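Local coordinates for protein adenosine deaminase 1 (Arthrobacter aurescens, PDB 3RYS) that binds adenine and a catalytic zinc ion, and probably catalyses the hydrolytic deamination of adenine to hypoxanthine in purine salvage, at residues Thr11-Ala16 with Pro305-Leu310; Ala85-Ala90 with Asn123-Ser128; Thr116-Val121 with Met161-Ala166; Val246-Asn251 with Glu294-Val299. All blocks are in the same frame, centred on the assembly; numbering follows the deposited sequence.

Contact 1 (Thr11-Ala16 with Pro305-Leu310); sequences TAPPVA and PEQATL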
loop_
_atom_site.group_PDB
_atom_site.type_symbol
_atom_site.label_atom_id
_atom_site.label_comp_id
_atom_site.label_asym_id
_atom_site.label_seq_id
_atom_site.Cartn_x
_atom_site.Cartn_y
_atom_site.Cartn_z
ATOM N N THR A 11 8.169 -9.644 -18.874
ATOM C CA THR A 11 8.730 -8.911 -17.748
ATOM C C THR A 11 7.783 -7.804 -17.289
ATOM O O THR A 11 6.924 -7.355 -18.045
ATOM C CB THR A 11 10.086 -8.288 -18.112
ATOM O OG1 THR A 11 9.893 -7.252 -19.086
ATOM C CG2 THR A 11 11.021 -9.351 -18.679
ATOM N N ALA A 12 7.945 -7.379 -16.040
ATOM C CA ALA A 12 7.147 -6.296 -15.484
ATOM C C ALA A 12 7.792 -4.971 -15.850
ATOM O O ALA A 12 8.996 -4.917 -16.100
ATOM C CB ALA A 12 7.048 -6.434 -13.978
ATOM N N PRO A 13 6.991 -3.897 -15.884
ATOM C CA PRO A 13 7.466 -2.553 -16.234
ATOM C C PRO A 13 8.123 -1.889 -15.037
ATOM O O PRO A 13 7.903 -2.331 -13.909
ATOM C CB PRO A 13 6.173 -1.793 -16.567
ATOM C CG PRO A 13 5.044 -2.802 -16.462
ATOM C CD PRO A 13 5.550 -3.908 -15.595
ATOM N N PRO A 14 8.918 -0.836 -15.273
ATOM C CA PRO A 14 9.444 -0.031 -14.171
ATOM C C PRO A 14 8.288 0.754 -13.572
ATOM O O PRO A 14 7.668 1.528 -14.295
ATOM C CB PRO A 14 10.411 0.934 -14.867
ATOM C CG PRO A 14 10.578 0.423 -16.256
ATOM C CD PRO A 14 9.328 -0.310 -16.582
ATOM N N VAL A 15 7.991 0.555 -12.292
ATOM C CA VAL A 15 6.841 1.216 -11.683
ATOM C C VAL A 15 7.195 1.879 -10.368
ATOM O O VAL A 15 8.307 1.724 -9.856
ATOM C CB VAL A 15 5.694 0.222 -11.379
ATOM C CG1 VAL A 15 5.285 -0.542 -12.633
ATOM C CG2 VAL A 15 6.107 -0.734 -10.263
ATOM N N ALA A 16 6.231 2.616 -9.828
ATOM C CA ALA A 16 6.287 3.044 -8.439
ATOM C C ALA A 16 5.145 2.378 -7.675
ATOM O O ALA A 16 4.005 2.395 -8.126
ATOM C CB ALA A 16 6.188 4.549 -8.344
ATOM N N PRO A 305 1.411 -1.457 -24.008
ATOM C CA PRO A 305 1.078 -0.032 -23.898
ATOM C C PRO A 305 0.123 0.241 -22.739
ATOM O O PRO A 305 0.207 1.291 -22.103
ATOM C CB PRO A 305 0.382 0.269 -25.227
ATOM C CG PRO A 305 0.899 -0.761 -26.169
ATOM C CD PRO A 305 1.104 -1.993 -25.346
ATOM N N GLU A 306 -0.784 -0.690 -22.468
ATOM C CA GLU A 306 -1.700 -0.518 -21.348
ATOM C C GLU A 306 -0.937 -0.600 -20.024
ATOM O O GLU A 306 -1.064 0.286 -19.172
ATOM C CB GLU A 306 -2.843 -1.536 -21.417
ATOM C CG GLU A 306 -3.841 -1.251 -22.546
ATOM C CD GLU A 306 -4.835 -2.386 -22.780
ATOM O OE1 GLU A 306 -4.560 -3.525 -22.345
ATOM O OE2 GLU A 306 -5.891 -2.141 -23.404
ATOM N N GLN A 307 -0.135 -1.656 -19.869
ATOM C CA GLN A 307 0.753 -1.812 -18.718
ATOM C C GLN A 307 1.619 -0.573 -18.502
ATOM O O GLN A 307 1.797 -0.112 -17.372
ATOM C CB GLN A 307 1.662 -3.026 -18.905
ATOM C CG GLN A 307 1.151 -4.322 -18.302
ATOM C CD GLN A 307 2.071 -5.498 -18.608
ATOM O OE1 GLN A 307 2.205 -5.908 -19.762
ATOM N NE2 GLN A 307 2.707 -6.046 -17.574
ATOM N N ALA A 308 2.165 -0.043 -19.590
ATOM C CA ALA A 308 3.004 1.147 -19.512
ATOM C C ALA A 308 2.225 2.338 -18.963
ATOM O O ALA A 308 2.727 3.090 -18.131
ATOM C CB ALA A 308 3.578 1.477 -20.874
ATOM N N THR A 309 0.999 2.508 -19.443
ATOM C CA THR A 309 0.147 3.584 -18.965
ATOM C C THR A 309 -0.019 3.484 -17.449
ATOM O O THR A 309 0.117 4.482 -16.736
ATOM C CB THR A 309 -1.230 3.571 -19.665
ATOM O OG1 THR A 309 -1.054 3.799 -21.068
ATOM C CG2 THR A 309 -2.136 4.654 -19.093
ATOM N N LEU A 310 -0.299 2.275 -16.964
ATOM C CA LEU A 310 -0.439 2.019 -15.531
ATOM C C LEU A 310 0.833 2.389 -14.775
ATOM O O LEU A 310 0.780 3.015 -13.714
ATOM C CB LEU A 310 -0.772 0.548 -15.285
ATOM C CG LEU A 310 -2.142 0.090 -15.780
ATOM C CD1 LEU A 310 -2.291 -1.413 -15.631
ATOM C CD2 LEU A 310 -3.250 0.822 -15.038
#
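Pro13 and Gln307 carry this contact almost alone, their side chains crossing at about a right angle. The amide nitrogen NE2 of Gln307 lies 4.1 Å from Pro13 CD and is about as close to CG, while nearer the helix Gln307 CB stands 4.2 Å from Pro13 CG. The glutamine therefore touches the pyrrolidine at both ends of its chain, CB reaching CG alone and NE2 reaching CG and CD. It manages this because the chain is extended beyond CG (chi2 176°), which carries the amide from the helix surface out across the proline ring. The contact is one of shape: Thr11 O is 4.4 Å from Gln307 NE2, too far for a hydrogen bond, and the pyrrolidine gives a carbon surface for the glutamine chain and amide to lie against.

The next shell flanks the two partners. Phe293 and Val297 lie against Gln307, while Trp335 and Ala311 lie against Pro13. The backbones come closest at Pro13 and Ala308, whose CA atoms are 6.7 Å apart; the alanine side chain itself packs on Val336. Further along the other segment, Val15 pairs through its backbone with Gly94 and Arg96, and Ala16 N donates to Ser314 OG.

Helix 304-317 is thus laid against the approach to strand 15-17, the first strand of the parallel barrel sheet. Helix 322-339 covers Pro13 through Trp335, helix 289-300 borders Gln307, and Leu310 packs on strand 275-277.

Contact 2 (Ala85-Ala90 with Asn123-Ser128); sequences AYLERA and NALATS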
loop_
_atom_site.group_PDB
_atom_site.type_symbol
_atom_site.label_atom_id
_atom_site.label_comp_id
_atom_site.label_asym_id
_atom_site.label_seq_id
_atom_site.Cartn_x
_atom_site.Cartn_y
_atom_site.Cartn_z
ATOM N N ALA A 85 13.607 -6.947 3.371
ATOM C CA ALA A 85 13.164 -8.134 2.657
ATOM C C ALA A 85 12.172 -7.738 1.576
ATOM O O ALA A 85 12.099 -8.370 0.526
ATOM C CB ALA A 85 12.542 -9.141 3.621
ATOM N N TYR A 86 11.403 -6.687 1.844
ATOM C CA TYR A 86 10.475 -6.162 0.855
ATOM C C TYR A 86 11.212 -5.367 -0.217
ATOM O O TYR A 86 10.996 -5.577 -1.406
ATOM C CB TYR A 86 9.401 -5.277 1.496
ATOM C CG TYR A 86 8.773 -4.344 0.487
ATOM C CD1 TYR A 86 7.871 -4.819 -0.456
ATOM C CD2 TYR A 86 9.116 -3.000 0.448
ATOM C CE1 TYR A 86 7.315 -3.978 -1.397
ATOM C CE2 TYR A 86 8.566 -2.154 -0.484
ATOM C CZ TYR A 86 7.664 -2.645 -1.408
ATOM O OH TYR A 86 7.113 -1.795 -2.343
ATOM N N LEU A 87 12.069 -4.443 0.206
ATOM C CA LEU A 87 12.800 -3.603 -0.736
ATOM C C LEU A 87 13.582 -4.461 -1.728
ATOM O O LEU A 87 13.658 -4.147 -2.915
ATOM C CB LEU A 87 13.733 -2.639 0.004
ATOM C CG LEU A 87 13.063 -1.536 0.830
ATOM C CD1 LEU A 87 14.060 -0.846 1.756
ATOM C CD2 LEU A 87 12.386 -0.527 -0.074
ATOM N N GLU A 88 14.149 -5.554 -1.229
ATOM C CA GLU A 88 14.904 -6.486 -2.057
ATOM C C GLU A 88 14.000 -7.156 -3.099
ATOM O O GLU A 88 14.318 -7.180 -4.294
ATOM C CB GLU A 88 15.589 -7.536 -1.174
ATOM C CG GLU A 88 16.377 -8.591 -1.938
ATOM C CD GLU A 88 16.828 -9.749 -1.057
ATOM O OE1 GLU A 88 16.654 -9.666 0.178
ATOM O OE2 GLU A 88 17.357 -10.743 -1.602
ATOM N N ARG A 89 12.869 -7.684 -2.645
ATOM C CA ARG A 89 11.923 -8.351 -3.540
ATOM C C ARG A 89 11.229 -7.363 -4.484
ATOM O O ARG A 89 11.035 -7.647 -5.666
ATOM C CB ARG A 89 10.898 -9.159 -2.740
ATOM C CG ARG A 89 9.821 -9.811 -3.589
ATOM C CD ARG A 89 10.397 -10.764 -4.639
ATOM N NE ARG A 89 9.336 -11.357 -5.452
ATOM C CZ ARG A 89 8.738 -10.737 -6.467
ATOM N NH1 ARG A 89 9.103 -9.505 -6.803
ATOM N NH2 ARG A 89 7.776 -11.344 -7.150
ATOM N N ALA A 90 10.876 -6.195 -3.958
ATOM C CA ALA A 90 10.261 -5.152 -4.766
ATOM C C ALA A 90 11.168 -4.743 -5.921
ATOM O O ALA A 90 10.720 -4.631 -7.061
ATOM C CB ALA A 90 9.910 -3.943 -3.907
ATOM N N ASN A 123 15.657 3.189 9.137
ATOM C CA ASN A 123 17.035 2.756 8.950
ATOM C C ASN A 123 17.189 1.906 7.697
ATOM O O ASN A 123 18.209 1.980 7.009
ATOM C CB ASN A 123 17.543 2.004 10.183
ATOM C CG ASN A 123 17.708 2.914 11.399
ATOM O OD1 ASN A 123 17.799 4.137 11.267
ATOM N ND2 ASN A 123 17.747 2.317 12.589
ATOM N N ALA A 124 16.172 1.107 7.401
ATOM C CA ALA A 124 16.163 0.327 6.172
ATOM C C ALA A 124 15.920 1.224 4.962
ATOM O O ALA A 124 16.478 0.992 3.892
ATOM C CB ALA A 124 15.121 -0.772 6.241
ATOM N N LEU A 125 15.101 2.255 5.142
ATOM C CA LEU A 125 14.720 3.140 4.041
ATOM C C LEU A 125 15.817 4.121 3.659
ATOM O O LEU A 125 16.013 4.420 2.480
ATOM C CB LEU A 125 13.453 3.925 4.391
ATOM C CG LEU A 125 12.197 3.108 4.680
ATOM C CD1 LEU A 125 11.038 4.038 4.953
ATOM C CD2 LEU A 125 11.883 2.175 3.519
ATOM N N ALA A 126 16.518 4.629 4.668
ATOM C CA ALA A 126 17.562 5.634 4.470
ATOM C C ALA A 126 18.690 5.120 3.583
ATOM O O ALA A 126 19.574 5.873 3.177
ATOM C CB ALA A 126 18.115 6.088 5.817
ATOM N N THR A 127 18.641 3.832 3.277
ATOM C CA THR A 127 19.716 3.168 2.563
ATOM C C THR A 127 19.146 2.407 1.364
ATOM O O THR A 127 19.836 1.608 0.729
ATOM C CB THR A 127 20.447 2.192 3.511
ATOM O OG1 THR A 127 21.772 1.940 3.032
ATOM C CG2 THR A 127 19.675 0.881 3.635
ATOM N N SER A 128 17.880 2.669 1.053
ATOM C CA SER A 128 17.168 1.902 0.036
ATOM C C SER A 128 17.669 2.171 -1.381
ATOM O O SER A 128 17.877 1.238 -2.154
ATOM C CB SER A 128 15.660 2.157 0.131
ATOM O OG SER A 128 15.343 3.504 -0.174
#
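A single methyl of Leu87, CD1, makes every close approach between these segments. It touches Ser128 CB at 3.8 Å and Leu125 CD2 at 4.1 Å, and lies 3.7 Å from the backbone oxygen Ala124 O. Leu87 has CG opposite its carbonyl carbon (chi1 -68°), a common leucine conformation on a helix, and with chi2 near 167° CD1 is pushed straight out from helix 76-92 toward the Leu125-Ser128 turn. Leu125 has similar torsions but meets Leu87 with its other methyl, CD2; its CB does not aim at Leu87, yet its branch end comes nearer.

Ser128 contributes its CB rather than its hydroxyl. The chain turns through a type I beta turn from Leu125 to Ser128, closed by Ser128 N on Leu125 O at 2.9 Å, and this brings the serine back toward Leu87. Its OG sits between backbone N and carbonyl carbon (chi1 65°) and has Val134 O and Thr136 OG1 as hydrogen-bond partners, while the carbon side of this small polar residue faces the leucine.

Both leucines also rest on Thr136 of strand 135-143, and Leu125 reaches Ile100 of strand 95-102, so the two helices meet above these neighbouring parallel strands.

Contact 3 (Thr116-Val121 with Met161-Ala166); sequences TCVNGV and MHAPIA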
loop_
_atom_site.group_PDB
_atom_site.type_symbol
_atom_site.label_atom_id
_atom_site.label_comp_id
_atom_site.label_asym_id
_atom_site.label_seq_id
_atom_site.Cartn_x
_atom_site.Cartn_y
_atom_site.Cartn_z
ATOM N N THR A 116 11.064 2.458 18.399
ATOM C CA THR A 116 11.467 1.155 17.874
ATOM C C THR A 116 10.961 0.876 16.459
ATOM O O THR A 116 11.744 0.509 15.582
ATOM C CB THR A 116 11.012 0.001 18.793
ATOM O OG1 THR A 116 11.571 0.181 20.098
ATOM C CG2 THR A 116 11.467 -1.338 18.235
ATOM N N CYS A 117 9.660 1.034 16.235
ATOM C CA CYS A 117 9.102 0.729 14.921
ATOM C C CYS A 117 9.519 1.744 13.855
ATOM O O CYS A 117 9.864 1.363 12.738
ATOM C CB CYS A 117 7.576 0.528 14.966
ATOM S SG CYS A 117 6.574 1.883 15.648
ATOM N N VAL A 118 9.513 3.029 14.202
ATOM C CA VAL A 118 9.945 4.065 13.260
ATOM C C VAL A 118 11.423 3.928 12.881
ATOM O O VAL A 118 11.770 3.919 11.700
ATOM C CB VAL A 118 9.702 5.483 13.803
ATOM C CG1 VAL A 118 10.185 6.519 12.797
ATOM C CG2 VAL A 118 8.228 5.683 14.119
ATOM N N ASN A 119 12.292 3.830 13.883
ATOM C CA ASN A 119 13.720 3.664 13.626
ATOM C C ASN A 119 14.029 2.413 12.804
ATOM O O ASN A 119 14.862 2.449 11.897
ATOM C CB ASN A 119 14.515 3.633 14.934
ATOM C CG ASN A 119 14.568 4.987 15.621
ATOM O OD1 ASN A 119 14.129 6.000 15.069
ATOM N ND2 ASN A 119 15.112 5.009 16.835
ATOM N N GLY A 120 13.357 1.311 13.127
ATOM C CA GLY A 120 13.580 0.054 12.434
ATOM C C GLY A 120 13.364 0.176 10.939
ATOM O O GLY A 120 14.203 -0.240 10.143
ATOM N N VAL A 121 12.232 0.757 10.558
ATOM C CA VAL A 121 11.894 0.934 9.152
ATOM C C VAL A 121 12.788 1.982 8.497
ATOM O O VAL A 121 13.431 1.712 7.486
ATOM C CB VAL A 121 10.419 1.345 8.978
ATOM C CG1 VAL A 121 10.109 1.604 7.511
ATOM C CG2 VAL A 121 9.498 0.275 9.544
ATOM N N MET A 161 9.175 13.872 17.820
ATOM C CA MET A 161 10.396 13.083 17.690
ATOM C C MET A 161 11.019 13.241 16.308
ATOM O O MET A 161 12.065 12.653 16.013
ATOM C CB MET A 161 10.123 11.602 17.984
ATOM C CG MET A 161 9.161 10.929 17.010
ATOM S SD MET A 161 8.537 9.334 17.600
ATOM C CE MET A 161 9.640 8.187 16.770
ATOM N N HIS A 162 10.373 14.038 15.464
ATOM C CA HIS A 162 10.854 14.255 14.106
ATOM C C HIS A 162 10.964 12.943 13.330
ATOM O O HIS A 162 11.991 12.663 12.705
ATOM C CB HIS A 162 12.215 14.956 14.128
ATOM C CG HIS A 162 12.171 16.359 14.651
ATOM N ND1 HIS A 162 12.656 16.706 15.893
ATOM C CD2 HIS A 162 11.707 17.503 14.093
ATOM C CE1 HIS A 162 12.490 18.004 16.081
ATOM N NE2 HIS A 162 11.917 18.510 15.005
ATOM N N ALA A 163 9.913 12.132 13.373
ATOM C CA ALA A 163 9.905 10.889 12.613
ATOM C C ALA A 163 9.953 11.202 11.125
ATOM O O ALA A 163 9.251 12.099 10.660
ATOM C CB ALA A 163 8.677 10.063 12.945
ATOM N N PRO A 164 10.787 10.460 10.375
ATOM C CA PRO A 164 10.996 10.645 8.932
ATOM C C PRO A 164 9.776 10.262 8.098
ATOM O O PRO A 164 9.903 9.461 7.168
ATOM C CB PRO A 164 12.151 9.683 8.613
ATOM C CG PRO A 164 12.742 9.306 9.921
ATOM C CD PRO A 164 11.632 9.384 10.915
ATOM N N ILE A 165 8.615 10.827 8.415
ATOM C CA ILE A 165 7.410 10.550 7.643
ATOM C C ILE A 165 7.152 11.653 6.622
ATOM O O ILE A 165 7.363 12.834 6.903
ATOM C CB ILE A 165 6.168 10.357 8.549
ATOM C CG1 ILE A 165 5.935 11.587 9.430
ATOM C CG2 ILE A 165 6.327 9.119 9.411
ATOM C CD1 ILE A 165 4.729 11.463 10.342
ATOM N N ALA A 166 6.703 11.258 5.435
ATOM C CA ALA A 166 6.410 12.205 4.369
ATOM C C ALA A 166 4.924 12.544 4.341
ATOM O O ALA A 166 4.520 13.596 3.846
ATOM C CB ALA A 166 6.842 11.629 3.032
#
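Val118, facing the 161-166 loop from helix 114-125, meets three residues with its three side-chain carbons. At its root, CB is 4.0 Å from the terminal methyl CE of Met161. One branch, CG2, meets that same methyl at 3.9 Å, the two side chains reaching toward each other tip to tip. The other branch, CG1, leaves opposite the backbone N (chi1 179°) and enters the bend of the loop, where it lies 3.7 Å from Pro164 CD and 3.9 Å from Ala163 CB. A beta-branched valine suits the place, since its two methyls diverge at once and serve different partners without a long, flexible stem.

The loop is shaped to receive it. Met161 starts with CG between its backbone N and carbonyl carbon and bends again at chi3 (-97°), so that its terminal methyl folds over to the valine. His162 has positive phi and ends helix 148-160 in a Schellman motif, turning the chain. Pro164 is the centre of an inverse gamma turn, with Ile165 N bonded to Ala163 O at 2.7 Å, and this tight bend presents the ring carbon CD. Alanine at 163 is small enough to let the valine in close.

Leu158 of helix 148-160 touches both Val118 and Ala163, and Met102 of strand 95-102 touches Val118 too. The loop then runs into strand 167-171, with Ala166 bonded through its backbone to Leu138 and Arg195. This is helix-to-loop packing on the outside of a parallel barrel sheet, as in the alternating beta-alpha architecture of the TIM-barrel hydrolases.

Contact 4 (Val246-Asn251 with Glu294-Val299); sequences VCPLSN and EQLVKV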
loop_
_atom_site.group_PDB
_atom_site.type_symbol
_atom_site.label_atom_id
_atom_site.label_comp_id
_atom_site.label_asym_id
_atom_site.label_seq_id
_atom_site.Cartn_x
_atom_site.Cartn_y
_atom_site.Cartn_z
ATOM N N VAL A 246 -5.169 1.166 -7.058
ATOM C CA VAL A 246 -5.852 -0.121 -7.159
ATOM C C VAL A 246 -4.956 -1.301 -6.786
ATOM O O VAL A 246 -3.769 -1.323 -7.108
ATOM C CB VAL A 246 -6.408 -0.356 -8.577
ATOM C CG1 VAL A 246 -7.225 -1.647 -8.619
ATOM C CG2 VAL A 246 -7.246 0.835 -9.027
ATOM N N CYS A 247 -5.541 -2.286 -6.110
ATOM C CA CYS A 247 -4.819 -3.490 -5.708
ATOM C C CYS A 247 -5.602 -4.725 -6.138
ATOM O O CYS A 247 -6.426 -5.238 -5.379
ATOM C CB CYS A 247 -4.599 -3.504 -4.193
ATOM S SG CYS A 247 -3.980 -1.941 -3.516
ATOM N N PRO A 248 -5.344 -5.204 -7.367
ATOM C CA PRO A 248 -6.110 -6.280 -8.015
ATOM C C PRO A 248 -6.213 -7.569 -7.196
ATOM O O PRO A 248 -7.322 -8.000 -6.883
ATOM C CB PRO A 248 -5.336 -6.523 -9.313
ATOM C CG PRO A 248 -4.666 -5.196 -9.592
ATOM C CD PRO A 248 -4.293 -4.663 -8.247
ATOM N N LEU A 249 -5.077 -8.175 -6.866
ATOM C CA LEU A 249 -5.068 -9.416 -6.100
ATOM C C LEU A 249 -5.666 -9.232 -4.712
ATOM O O LEU A 249 -6.347 -10.119 -4.194
ATOM C CB LEU A 249 -3.649 -9.963 -5.981
ATOM C CG LEU A 249 -2.997 -10.413 -7.285
ATOM C CD1 LEU A 249 -1.647 -11.069 -7.003
ATOM C CD2 LEU A 249 -3.923 -11.358 -8.041
ATOM N N SER A 250 -5.400 -8.083 -4.104
ATOM C CA SER A 250 -5.952 -7.795 -2.788
ATOM C C SER A 250 -7.485 -7.891 -2.814
ATOM O O SER A 250 -8.092 -8.589 -1.992
ATOM C CB SER A 250 -5.494 -6.416 -2.309
ATOM O OG SER A 250 -6.075 -6.097 -1.061
ATOM N N ASN A 251 -8.098 -7.201 -3.776
ATOM C CA ASN A 251 -9.549 -7.176 -3.905
ATOM C C ASN A 251 -10.145 -8.564 -4.132
ATOM O O ASN A 251 -11.234 -8.874 -3.639
ATOM C CB ASN A 251 -9.970 -6.229 -5.031
ATOM C CG ASN A 251 -9.505 -4.803 -4.797
ATOM O OD1 ASN A 251 -9.254 -4.400 -3.662
ATOM N ND2 ASN A 251 -9.389 -4.032 -5.872
ATOM N N GLU A 294 1.445 -9.475 -13.913
ATOM C CA GLU A 294 1.417 -10.776 -14.572
ATOM C C GLU A 294 -0.002 -11.311 -14.707
ATOM O O GLU A 294 -0.387 -11.817 -15.764
ATOM C CB GLU A 294 2.267 -11.785 -13.804
ATOM C CG GLU A 294 2.291 -13.164 -14.438
ATOM C CD GLU A 294 2.875 -14.215 -13.517
ATOM O OE1 GLU A 294 3.024 -13.934 -12.306
ATOM O OE2 GLU A 294 3.182 -15.325 -14.003
ATOM N N GLN A 295 -0.777 -11.196 -13.634
ATOM C CA GLN A 295 -2.146 -11.696 -13.638
ATOM C C GLN A 295 -3.076 -10.835 -14.498
ATOM O O GLN A 295 -3.988 -11.352 -15.145
ATOM C CB GLN A 295 -2.677 -11.828 -12.209
ATOM C CG GLN A 295 -1.959 -12.886 -11.372
ATOM C CD GLN A 295 -2.015 -14.275 -11.994
ATOM O OE1 GLN A 295 -1.331 -14.555 -12.979
ATOM N NE2 GLN A 295 -2.825 -15.155 -11.412
ATOM N N LEU A 296 -2.835 -9.528 -14.511
ATOM C CA LEU A 296 -3.618 -8.611 -15.338
ATOM C C LEU A 296 -3.446 -8.937 -16.814
ATOM O O LEU A 296 -4.403 -8.887 -17.587
ATOM C CB LEU A 296 -3.205 -7.158 -15.088
ATOM C CG LEU A 296 -3.585 -6.585 -13.724
ATOM C CD1 LEU A 296 -3.068 -5.164 -13.585
ATOM C CD2 LEU A 296 -5.096 -6.648 -13.514
ATOM N N VAL A 297 -2.211 -9.255 -17.193
ATOM C CA VAL A 297 -1.893 -9.639 -18.557
ATOM C C VAL A 297 -2.514 -10.989 -18.858
ATOM O O VAL A 297 -3.245 -11.149 -19.832
ATOM C CB VAL A 297 -0.374 -9.767 -18.763
ATOM C CG1 VAL A 297 -0.075 -10.319 -20.155
ATOM C CG2 VAL A 297 0.319 -8.424 -18.534
ATOM N N LYS A 298 -2.212 -11.958 -18.003
ATOM C CA LYS A 298 -2.650 -13.333 -18.199
ATOM C C LYS A 298 -4.176 -13.455 -18.223
ATOM O O LYS A 298 -4.730 -14.133 -19.091
ATOM C CB LYS A 298 -2.023 -14.238 -17.126
ATOM C CG LYS A 298 -2.683 -15.601 -16.925
ATOM C CD LYS A 298 -1.971 -16.375 -15.806
ATOM C CE LYS A 298 -2.865 -17.432 -15.147
ATOM N NZ LYS A 298 -3.156 -18.593 -16.039
ATOM N N VAL A 299 -4.849 -12.779 -17.292
ATOM C CA VAL A 299 -6.293 -12.940 -17.129
ATOM C C VAL A 299 -7.132 -11.856 -17.824
ATOM O O VAL A 299 -8.183 -12.151 -18.394
ATOM C CB VAL A 299 -6.691 -13.011 -15.633
ATOM C CG1 VAL A 299 -8.194 -13.201 -15.485
ATOM C CG2 VAL A 299 -5.939 -14.131 -14.929
#
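The first turn of helix 248-253 faces the side of helix 289-300, with CA atoms 8.1 Å apart for Pro248 and Leu296 and 8.4 Å for Leu249 and Gln295, so that side chains alone bridge the gap. Pro248 presents its ring, CG lying 4.2 Å from Leu296 CD2. The leucine's CB does not aim at the proline, but its CD2 methyl comes nearer. Proline suits the opening turn of a helix, where its nitrogen need not donate a bond; Cys247 stands at the N-cap, and its carbonyl oxygen takes the bond from Asn251 N at 3.0 Å.

Leu249 and Gln295 form the second pair, crossing at about a right angle. The methyl Leu249 CD2 meets the methylene Gln295 CG at 4.2 Å. Gln295 bends at chi2 (-58°), which turns its amide aside and leaves CG as the atom nearest Leu249. A glutamine fits this partly exposed spot because it supplies carbon near the root and a polar end beyond.

Around the pair, Val277 of strand 275-277 lies against both Pro248 and Leu296, and Asn292 OD1 accepts a bond from Leu249 N in the first turn of helix 248-253. In the same turn, Ser250 OG bonds to Asp280 OD1, a zinc ligand.

The chemistry across the contact is therefore apolar: carbon meets carbon at ordinary van der Waals spacing, and packing alone joins the two segments. Polar side chains of 246-251 find partners elsewhere, Asn251 ND2 with His263 and Ser250 OG with Asp280, so that Ser250 probably helps to position the zinc ligand.

In the fold
Contacts 1 and 4 are direct neighbours, their centres 13 Å apart, because helices 289-300 and 304-317 follow each other in the chain; Gln307 OE1 touches Val297 CG2 at 3.4 Å. Contacts 2 and 3 share helix 114-125, use adjoining segments, and lie 14 Å apart by centres. Contacts 3 and 4 are on opposite sides of the chain's centre, their own centres 31 Å apart. Contact 1, formed by an early and a late segment, encloses the others along the chain. Contact 4 comes nearest the reaction: the Pro248 side chain is about 11 Å from the bound adenine and from the zinc ion, and about 7 Å from the side chains of Asp280 and His223.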